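Local coordinates for PG_0823 protein (Porphyromonas gingivalis, PDB 2FSW) that probably binds DNA through a winged helix-turn-helix domain of the HxlR type and acts as a transcriptional regulator, at the interface of chains A and B. Sequence-based numbering; all coordinates share one arbitrary frame. Chains: chain A/B, PG_0823 protein.

Contact 1: the interface of chains A and B. Residues chain A 99, 102-103, 107; chain B 14-15, 18, 95.
B:Ser18 meets the helix of chain A that carries A:Ile99, and its hydroxyl OG donates a hydrogen bond to the backbone carbonyl A:Ile99 O at 3.2 Å. The donor sits 32° out of the carbonyl plane, with a C=O...OG angle of 141°. A serine suits the place because it is small enough to let two helices come close and still offers a polar tip. Its CB lies 3.3 Å from A:Ile99 CG2, a tight carbon contact, while its OG reaches A:Gly103 CA at 3.3 Å, where the absence of a side chain probably lets the helix come this near. A:Leu107 CD1 packs against B:Ser18 CA, and A:Phe102 CD2 borders the hydroxyl. On the other flank of A:Ile99, its CG1 branch packs on B:Ile95 CG2 at 3.7 Å, the two side chains crossing at about a right angle; B:Ile95 CD1 goes on to A:Phe102 CB. With CG2 of A:Ile99 anti to the backbone N and CG1 beside it (chi1 -70°), one branch serves B:Ser18 and the other B:Ile95. Behind the first shell, the carbonyl of B:Pro14, one turn earlier in helix 14-22, helps to orient the hydroxyl: B:Ser18 OG also donates to B:Pro14 O at 3.0 Å, so its one hydrogen is shared or alternates, and the bond across is probably the weaker. The patch joins helix 93-106 of chain A to helices 14-22 and 93-106 of chain B.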
loop_
_atom_site.group_PDB
_atom_site.type_symbol
_atom_site.label_atom_id
_atom_site.label_comp_id
_atom_site.label_asym_id
_atom_site.label_seq_id
_atom_site.Cartn_x
_atom_site.Cartn_y
_atom_site.Cartn_z
ATOM N N ILE A 99 8.460 3.471 -1.063
ATOM C CA ILE A 99 7.880 2.761 -2.218
ATOM C C ILE A 99 8.538 3.183 -3.532
ATOM O O ILE A 99 8.798 2.343 -4.376
ATOM C CB ILE A 99 6.352 2.955 -2.307
ATOM C CG1 ILE A 99 5.636 2.216 -1.161
ATOM C CG2 ILE A 99 5.785 2.476 -3.642
ATOM C CD1 ILE A 99 4.258 2.791 -0.877
ATOM N N PHE A 102 11.892 1.537 -3.630
ATOM C CA PHE A 102 11.743 0.141 -4.042
ATOM C C PHE A 102 11.508 0.028 -5.559
ATOM O O PHE A 102 12.096 -0.825 -6.210
ATOM C CB PHE A 102 10.635 -0.581 -3.251
ATOM C CG PHE A 102 10.484 -2.052 -3.614
ATOM C CD1 PHE A 102 11.122 -3.042 -2.860
ATOM C CD2 PHE A 102 9.711 -2.447 -4.713
ATOM C CE1 PHE A 102 10.995 -4.388 -3.182
ATOM C CE2 PHE A 102 9.582 -3.810 -5.052
ATOM C CZ PHE A 102 10.221 -4.773 -4.285
ATOM N N GLY A 103 10.648 0.890 -6.104
ATOM C CA GLY A 103 10.304 0.843 -7.519
ATOM C C GLY A 103 11.506 1.110 -8.399
ATOM O O GLY A 103 11.757 0.357 -9.351
ATOM N N LEU A 107 12.572 -2.544 -9.742
ATOM C CA LEU A 107 11.587 -2.749 -10.786
ATOM C C LEU A 107 12.001 -2.015 -12.065
ATOM O O LEU A 107 11.187 -1.789 -12.952
ATOM C CB LEU A 107 10.181 -2.350 -10.301
ATOM C CG LEU A 107 9.581 -3.047 -9.060
ATOM C CD1 LEU A 107 8.180 -2.562 -8.806
ATOM C CD2 LEU A 107 9.575 -4.580 -9.206
ATOM N N PRO B 14 7.820 4.800 -10.726
ATOM C CA PRO B 14 8.347 3.820 -9.771
ATOM C C PRO B 14 7.328 3.501 -8.666
ATOM O O PRO B 14 7.302 2.382 -8.151
ATOM C CB PRO B 14 9.603 4.512 -9.208
ATOM C CG PRO B 14 9.393 5.971 -9.458
ATOM C CD PRO B 14 8.605 6.053 -10.731
ATOM N N VAL B 15 6.473 4.469 -8.347
ATOM C CA VAL B 15 5.436 4.285 -7.336
ATOM C C VAL B 15 4.293 3.440 -7.908
ATOM O O VAL B 15 3.823 2.500 -7.264
ATOM C CB VAL B 15 4.932 5.658 -6.785
ATOM C CG1 VAL B 15 3.798 5.473 -5.774
ATOM C CG2 VAL B 15 6.080 6.413 -6.162
ATOM N N SER B 18 5.322 -0.121 -8.265
ATOM C CA SER B 18 5.328 -0.796 -6.956
ATOM C C SER B 18 3.940 -1.195 -6.492
ATOM O O SER B 18 3.757 -2.290 -5.952
ATOM C CB SER B 18 6.020 0.059 -5.912
ATOM O OG SER B 18 7.404 0.077 -6.160
ATOM N N ILE B 95 9.509 -0.043 3.843
ATOM C CA ILE B 95 8.196 0.536 3.540
ATOM C C ILE B 95 7.255 0.280 4.716
ATOM O O ILE B 95 6.521 1.165 5.140
ATOM C CB ILE B 95 7.549 -0.082 2.240
ATOM C CG1 ILE B 95 8.429 0.181 1.000
ATOM C CG2 ILE B 95 6.069 0.445 2.040
ATOM C CD1 ILE B 95 8.228 -0.827 -0.122
#

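Contact 2: the interface of chains A and B. Residues chain A 47-49; chain B 8-10, 16.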
loop_
_atom_site.group_PDB
_atom_site.type_symbol
_atom_site.label_atom_id
_atom_site.label_comp_id
_atom_site.label_asym_id
_atom_site.label_seq_id
_atom_site.Cartn_x
_atom_site.Cartn_y
_atom_site.Cartn_z
ATOM N N ALA A 47 -2.562 13.399 -14.367
ATOM C CA ALA A 47 -1.333 12.941 -13.688
ATOM C C ALA A 47 -1.316 11.440 -13.372
ATOM O O ALA A 47 -0.266 10.869 -13.073
ATOM C CB ALA A 47 -1.109 13.742 -12.417
ATOM N N ILE A 48 -2.490 10.817 -13.410
ATOM C CA ILE A 48 -2.608 9.365 -13.252
ATOM C C ILE A 48 -3.387 8.788 -14.457
ATOM O O ILE A 48 -4.605 8.578 -14.388
ATOM C CB ILE A 48 -3.239 8.974 -11.889
ATOM C CG1 ILE A 48 -2.431 9.573 -10.730
ATOM C CG2 ILE A 48 -3.283 7.459 -11.750
ATOM C CD1 ILE A 48 -3.256 10.045 -9.532
ATOM N N PRO A 49 -2.680 8.549 -15.575
ATOM C CA PRO A 49 -3.342 8.052 -16.783
ATOM C C PRO A 49 -4.021 6.699 -16.554
ATOM O O PRO A 49 -3.451 5.824 -15.902
ATOM C CB PRO A 49 -2.190 7.914 -17.791
ATOM C CG PRO A 49 -1.092 8.774 -17.260
ATOM C CD PRO A 49 -1.233 8.742 -15.772
ATOM N N ILE B 8 4.533 12.848 -14.131
ATOM C CA ILE B 8 3.275 12.099 -14.053
ATOM C C ILE B 8 3.506 10.631 -13.703
ATOM O O ILE B 8 4.607 10.105 -13.877
ATOM C CB ILE B 8 2.388 12.225 -15.332
ATOM C CG1 ILE B 8 3.012 11.485 -16.520
ATOM C CG2 ILE B 8 2.086 13.703 -15.653
ATOM C CD1 ILE B 8 2.013 11.086 -17.592
ATOM N N SER B 9 2.454 9.981 -13.211
ATOM C CA SER B 9 2.505 8.567 -12.862
ATOM C C SER B 9 1.925 7.686 -13.966
ATOM O O SER B 9 0.835 7.123 -13.832
ATOM C CB SER B 9 1.812 8.305 -11.516
ATOM O OG SER B 9 2.561 8.858 -10.446
ATOM N N ASP B 10 2.668 7.578 -15.064
ATOM C CA ASP B 10 2.322 6.660 -16.146
ATOM C C ASP B 10 2.702 5.231 -15.758
ATOM O O ASP B 10 2.893 4.934 -14.572
ATOM C CB ASP B 10 3.011 7.076 -17.453
ATOM C CG ASP B 10 4.489 7.404 -17.267
ATOM O OD1 ASP B 10 5.146 6.827 -16.363
ATOM O OD2 ASP B 10 4.994 8.248 -18.041
ATOM N N ARG B 16 3.879 3.775 -9.133
ATOM C CA ARG B 16 2.870 3.006 -9.867
ATOM C C ARG B 16 3.298 1.568 -10.176
ATOM O O ARG B 16 2.475 0.643 -10.114
ATOM C CB ARG B 16 2.469 3.746 -11.154
ATOM C CG ARG B 16 1.330 3.086 -11.906
ATOM C CD ARG B 16 0.449 4.109 -12.586
ATOM N NE ARG B 16 -0.714 3.481 -13.210
ATOM C CZ ARG B 16 -1.541 4.095 -14.054
ATOM N NH1 ARG B 16 -1.343 5.366 -14.398
ATOM N NH2 ARG B 16 -2.573 3.435 -14.552
#
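B:Arg16 grips the backbone carbonyl of A:Pro49 end-on: both terminal nitrogens of its guanidinium group donate to A:Pro49 O, NH1 at 2.6 Å and NH2 at 2.9 Å. The oxygen lies almost in the guanidinium plane. The two donors use it differently: NH1 comes in the carbonyl plane on a lone pair, whereas NH2 lies nearly in line with the C=O bond. The NH2 bond is the more bent (136° at H), the NH1 bond straighter (150°). Arginine suits the task because its flat, multiply donating head can serve several acceptors at once. B:Arg16 NH1 also donates to B:Ser9 O in its own chain, at 2.9 Å, again in the guanidinium plane. This further bond ties the head to the N-terminal segment and should limit its rotation. The side chain leaves helix 14-22 with CG anti to the backbone N (chi1 -174°), bends at chi2 and then runs extended to the carbonyl.

A backbone bond complements the clamp: B:Ser9 N donates to A:Ala47 O at 2.9 Å, at the end of helix 41-47. B:Ser9 thus gives its amide to the partner and its carbonyl to B:Arg16, so the main chain does the work while its CB merely borders A:Ala47 O.

Apolar contacts fill in beside these bonds. B:Ile8 divides its branches, CG2 resting near A:Ala47 CA and CD1 against the ring of A:Pro49. The small side chain of alanine leaves its backbone accessible, and the proline ring offers a compact hydrocarbon surface to the isoleucine. A:Ile48 CG2 comes beside B:Arg16 NH1. On the ring, A:Pro49 CG stands 3.9 Å from B:Ile8 CD1.

The C-alpha centres of contact 1 and contact 2 lie about 14 Å apart, and both draw on helix 14-22 of chain B, which supplies B:Pro14, B:Val15 and B:Ser18 to the first and B:Arg16 to the second. That helix therefore touches chain A in two regions: its terminal helix 93-106, and the end of helix 41-47 with the loop that follows. Contact 2 adds the N-terminal segment of chain B. By the two-fold symmetry each subunit lends this segment and helix 14-22 to the other, consistent with a dimeric regulator, although the structure alone does not prove that the dimer is biological.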